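Local coordinates for protein galactose-binding lectin (Arachis hypogaea, PDB 6VAW) that binds D-galactose and galactose-containing ligands as a homotetrameric legume lectin that carries calcium and manganese ions, at residues 139-142 with 143-147; 197-200 with 201-204. All coordinates share one frame; numbering follows the deposited sequence.

Contact 1 of 2, residues 139-142 with 143-147; sequences GIDV and NSVDS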
loop_
_atom_site.group_PDB
_atom_site.type_symbol
_atom_site.label_atom_id
_atom_site.label_comp_id
_atom_site.label_asym_id
_atom_site.label_seq_id
_atom_site.Cartn_x
_atom_site.Cartn_y
_atom_site.Cartn_z
ATOM N N GLY A 139 -19.660 8.693 -20.900
ATOM C CA GLY A 139 -20.898 9.123 -20.273
ATOM C C GLY A 139 -20.993 8.734 -18.821
ATOM O O GLY A 139 -20.346 7.792 -18.386
ATOM N N ILE A 140 -21.777 9.492 -18.066
ATOM C CA ILE A 140 -22.046 9.189 -16.667
ATOM C C ILE A 140 -23.500 8.755 -16.658
ATOM O O ILE A 140 -24.367 9.491 -17.122
ATOM C CB ILE A 140 -21.678 10.299 -15.665
ATOM C CG1 ILE A 140 -20.118 10.451 -15.581
ATOM C CG2 ILE A 140 -22.296 10.006 -14.292
ATOM C CD1 ILE A 140 -19.595 11.595 -14.677
ATOM N N ASP A 141 -23.741 7.545 -16.162
ATOM C CA ASP A 141 -25.046 6.864 -16.183
ATOM C C ASP A 141 -25.599 6.629 -14.818
ATOM O O ASP A 141 -24.919 6.092 -13.966
ATOM C CB ASP A 141 -24.914 5.502 -16.851
ATOM C CG ASP A 141 -24.564 5.545 -18.315
ATOM O OD1 ASP A 141 -24.590 6.651 -18.897
ATOM O OD2 ASP A 141 -24.348 4.470 -18.898
ATOM N N VAL A 142 -26.865 6.911 -14.668
ATOM C CA VAL A 142 -27.568 6.732 -13.410
ATOM C C VAL A 142 -28.874 5.993 -13.711
ATOM O O VAL A 142 -29.860 6.601 -14.140
ATOM C CB VAL A 142 -27.802 8.067 -12.623
ATOM C CG1 VAL A 142 -28.501 7.798 -11.292
ATOM C CG2 VAL A 142 -26.482 8.818 -12.385
ATOM N N ASN A 143 -28.842 4.654 -13.512
ATOM C CA ASN A 143 -29.971 3.739 -13.710
ATOM C C ASN A 143 -30.465 3.709 -15.169
ATOM O O ASN A 143 -31.568 3.228 -15.437
ATOM C CB ASN A 143 -31.133 4.081 -12.755
ATOM C CG ASN A 143 -30.793 3.875 -11.295
ATOM O OD1 ASN A 143 -30.038 2.982 -10.915
ATOM N ND2 ASN A 143 -31.346 4.709 -10.441
ATOM N N SER A 144 -29.644 4.199 -16.107
ATOM C CA SER A 144 -30.008 4.244 -17.513
ATOM C C SER A 144 -28.788 4.427 -18.403
ATOM O O SER A 144 -27.850 5.140 -18.033
ATOM C CB SER A 144 -30.998 5.387 -17.773
ATOM O OG SER A 144 -31.386 5.462 -19.139
ATOM N N VAL A 145 -28.832 3.818 -19.599
ATOM C CA VAL A 145 -27.805 4.003 -20.623
ATOM C C VAL A 145 -28.157 5.256 -21.465
ATOM O O VAL A 145 -27.470 5.565 -22.439
ATOM C CB VAL A 145 -27.504 2.743 -21.498
ATOM C CG1 VAL A 145 -26.815 1.657 -20.671
ATOM C CG2 VAL A 145 -28.757 2.208 -22.171
ATOM N N ASP A 146 -29.227 5.992 -21.065
ATOM C CA ASP A 146 -29.528 7.335 -21.567
ATOM C C ASP A 146 -28.802 8.237 -20.550
ATOM O O ASP A 146 -29.345 8.558 -19.491
ATOM C CB ASP A 146 -31.036 7.622 -21.670
ATOM C CG ASP A 146 -31.385 8.949 -22.357
ATOM O OD1 ASP A 146 -30.543 9.881 -22.330
ATOM O OD2 ASP A 146 -32.497 9.050 -22.929
ATOM N N SER A 147 -27.532 8.518 -20.822
ATOM C CA SER A 147 -26.655 9.202 -19.869
ATOM C C SER A 147 -27.166 10.543 -19.336
ATOM O O SER A 147 -27.782 11.348 -20.039
ATOM C CB SER A 147 -25.274 9.411 -20.469
ATOM O OG SER A 147 -24.749 8.207 -20.986
HETATM O O HOH W 1 -28.248 7.783 -17.028
#
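Asp141 reaches from strand 137-141 into the turn that follows, and its OD1 accepts the hydroxyl hydrogen of Ser147 OG at 2.6 Å. The donor meets OD1 nearly along the C-O axis. With CG beside its own backbone N (chi1 -66°), the carboxylate swings over to the serine; the backbone itself brings Asp141 CB within 3.2 Å of Ser144 O. The other oxygen, OD2, faces the aliphatic part of Val145 and sits close to OE1 of Glu121, a manganese ligand on the neighbouring strand 117-123; the Ser147 hydroxyl and the nearby metal probably offset the like charges. Ser147 is small enough to lie against the strand, its CB 3.5 Å from Ile140 O. In the middle of the turn a water takes the N-H of Val142 at 2.9 Å and donates to the carbonyls of Ser144 and Asp146, bridging the turn. Asn143, with positive phi (62°), suits the corner because asparagine tolerates left-handed backbone angles well, and its OD1 is held by Phe117 N. Ser144 OG accepts from Asp146 N at 2.9 Å. This closes an ST turn in the connection between neighbouring antiparallel strands, beside the manganese site of the legume lectin fold.

Contact 2 of 2, residues 197-200 with 201-204; sequences KLPE and RVKF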
loop_
_atom_site.group_PDB
_atom_site.type_symbol
_atom_site.label_atom_id
_atom_site.label_comp_id
_atom_site.label_asym_id
_atom_site.label_seq_id
_atom_site.Cartn_x
_atom_site.Cartn_y
_atom_site.Cartn_z
ATOM N N LYS A 197 -29.210 6.532 -4.717
ATOM C CA LYS A 197 -29.403 5.686 -5.890
ATOM C C LYS A 197 -29.008 4.228 -5.686
ATOM O O LYS A 197 -29.404 3.374 -6.474
ATOM C CB LYS A 197 -28.594 6.252 -7.072
ATOM C CG LYS A 197 -28.930 7.701 -7.463
ATOM C CD LYS A 197 -30.359 7.858 -7.971
ATOM C CE LYS A 197 -30.638 9.271 -8.407
ATOM N NZ LYS A 197 -32.096 9.518 -8.557
ATOM N N LEU A 198 -28.187 3.938 -4.709
ATOM C CA LEU A 198 -27.740 2.558 -4.521
ATOM C C LEU A 198 -27.941 2.046 -3.095
ATOM O O LEU A 198 -27.948 2.861 -2.180
ATOM C CB LEU A 198 -26.243 2.438 -4.882
ATOM C CG LEU A 198 -25.912 2.465 -6.389
ATOM C CD1 LEU A 198 -24.452 2.758 -6.618
ATOM C CD2 LEU A 198 -26.311 1.174 -7.074
ATOM N N PRO A 199 -27.924 0.699 -2.887
ATOM C CA PRO A 199 -28.025 0.150 -1.514
ATOM C C PRO A 199 -26.721 0.326 -0.735
ATOM O O PRO A 199 -25.659 0.635 -1.344
ATOM C CB PRO A 199 -28.323 -1.332 -1.751
ATOM C CG PRO A 199 -27.726 -1.638 -3.084
ATOM C CD PRO A 199 -27.866 -0.389 -3.898
ATOM N N GLU A 200 -26.759 0.055 0.589
ATOM C CA GLU A 200 -25.549 0.180 1.426
ATOM C C GLU A 200 -24.373 -0.683 0.926
ATOM O O GLU A 200 -23.227 -0.257 1.036
ATOM C CB GLU A 200 -25.852 -0.180 2.887
ATOM C CG GLU A 200 -26.670 0.872 3.600
ATOM C CD GLU A 200 -27.370 0.350 4.835
ATOM O OE1 GLU A 200 -26.717 0.300 5.900
ATOM O OE2 GLU A 200 -28.574 0.015 4.748
ATOM N N ARG A 201 -24.668 -1.912 0.443
ATOM C CA ARG A 201 -23.686 -2.878 -0.054
ATOM C C ARG A 201 -23.814 -3.020 -1.567
ATOM O O ARG A 201 -24.911 -3.230 -2.125
ATOM C CB ARG A 201 -23.792 -4.240 0.636
ATOM C CG ARG A 201 -23.441 -4.209 2.141
ATOM C CD ARG A 201 -24.020 -5.374 2.926
ATOM N NE ARG A 201 -23.765 -6.672 2.301
ATOM C CZ ARG A 201 -23.174 -7.702 2.902
ATOM N NH1 ARG A 201 -22.765 -7.602 4.162
ATOM N NH2 ARG A 201 -23.008 -8.846 2.254
ATOM N N VAL A 202 -22.668 -2.865 -2.228
ATOM C CA VAL A 202 -22.580 -2.881 -3.687
ATOM C C VAL A 202 -21.414 -3.685 -4.183
ATOM O O VAL A 202 -20.543 -4.089 -3.404
ATOM C CB VAL A 202 -22.506 -1.435 -4.312
ATOM C CG1 VAL A 202 -23.757 -0.607 -3.998
ATOM C CG2 VAL A 202 -21.213 -0.706 -3.913
ATOM N N LYS A 203 -21.421 -3.929 -5.495
ATOM C CA LYS A 203 -20.328 -4.556 -6.233
ATOM C C LYS A 203 -19.876 -3.587 -7.354
ATOM O O LYS A 203 -20.677 -2.868 -7.943
ATOM C CB LYS A 203 -20.657 -5.969 -6.766
ATOM C CG LYS A 203 -20.393 -7.011 -5.666
ATOM C CD LYS A 203 -20.727 -8.421 -6.073
ATOM C CE LYS A 203 -20.688 -9.331 -4.873
ATOM N NZ LYS A 203 -20.966 -10.739 -5.255
ATOM N N PHE A 204 -18.573 -3.530 -7.559
ATOM C CA PHE A 204 -17.894 -2.710 -8.552
ATOM C C PHE A 204 -17.423 -3.649 -9.636
ATOM O O PHE A 204 -17.015 -4.764 -9.331
ATOM C CB PHE A 204 -16.695 -1.967 -7.918
ATOM C CG PHE A 204 -17.057 -0.805 -7.008
ATOM C CD1 PHE A 204 -17.397 -1.021 -5.669
ATOM C CD2 PHE A 204 -17.022 0.499 -7.480
ATOM C CE1 PHE A 204 -17.713 0.047 -4.832
ATOM C CE2 PHE A 204 -17.355 1.571 -6.643
ATOM C CZ PHE A 204 -17.655 1.345 -5.314
#
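The backbone leaves the short helix 194-197 at Leu198, runs extended through Pro199, takes a single helical step at Glu200 (phi/psi -57/-39°) and enters strand 201-209 as a regular extended chain. That step folds the strand start back beside the loop, so Val202 meets Leu198 and Pro199. Val202 CG1 does the touching: it rests 3.5 Å from Pro199 O. The same methyl lies 4.0 Å from Leu198 CB and also meets the proline ring at CD. Its torsion sets this branch beside the backbone N (chi1 -62°), on the loop side, and the valine crosses the ring at a slant. A beta-branched residue fits a strand, while the proline ring restrains phi, which helps keep the approach extended; its CG also lies 3.4 Å from Arg201 O. Leu198, buried, turns its CB toward the strand and packs with Val202 on Ile89 of strand 84-91. Of the polar residues at the bend, Glu200 OE1 is hydrogen-bonded to Ser57 OG, and Arg201 NH2 forms a salt bridge with Glu92, while the arginine also packs on Pro16 of a second subunit. Loop and strand thus meet mainly by van der Waals packing at the entry to an inner strand of the seven-stranded sheet in the legume lectin beta-sandwich.

Followed from the N terminus, the chain reaches contact 1 first: it leaves strand 137-141, and residues 143-147 close the turn toward strand 149-152, the outermost strand on that side of the seven-stranded sheet within the chain. The chain then passes through strands 159-168, 173-179 and 185-191 of the other sheet before helix 194-197 brings it to contact 2, where the bend at 200 returns it to the seven-stranded sheet. The two contacts are in series, neither nested nor crossing, with centres about 16 Å apart. They nevertheless touch: Val142 CG1 packs 3.8 Å from Lys197 CD, so the corner at 142-143 and the end of helix 194-197 meet directly.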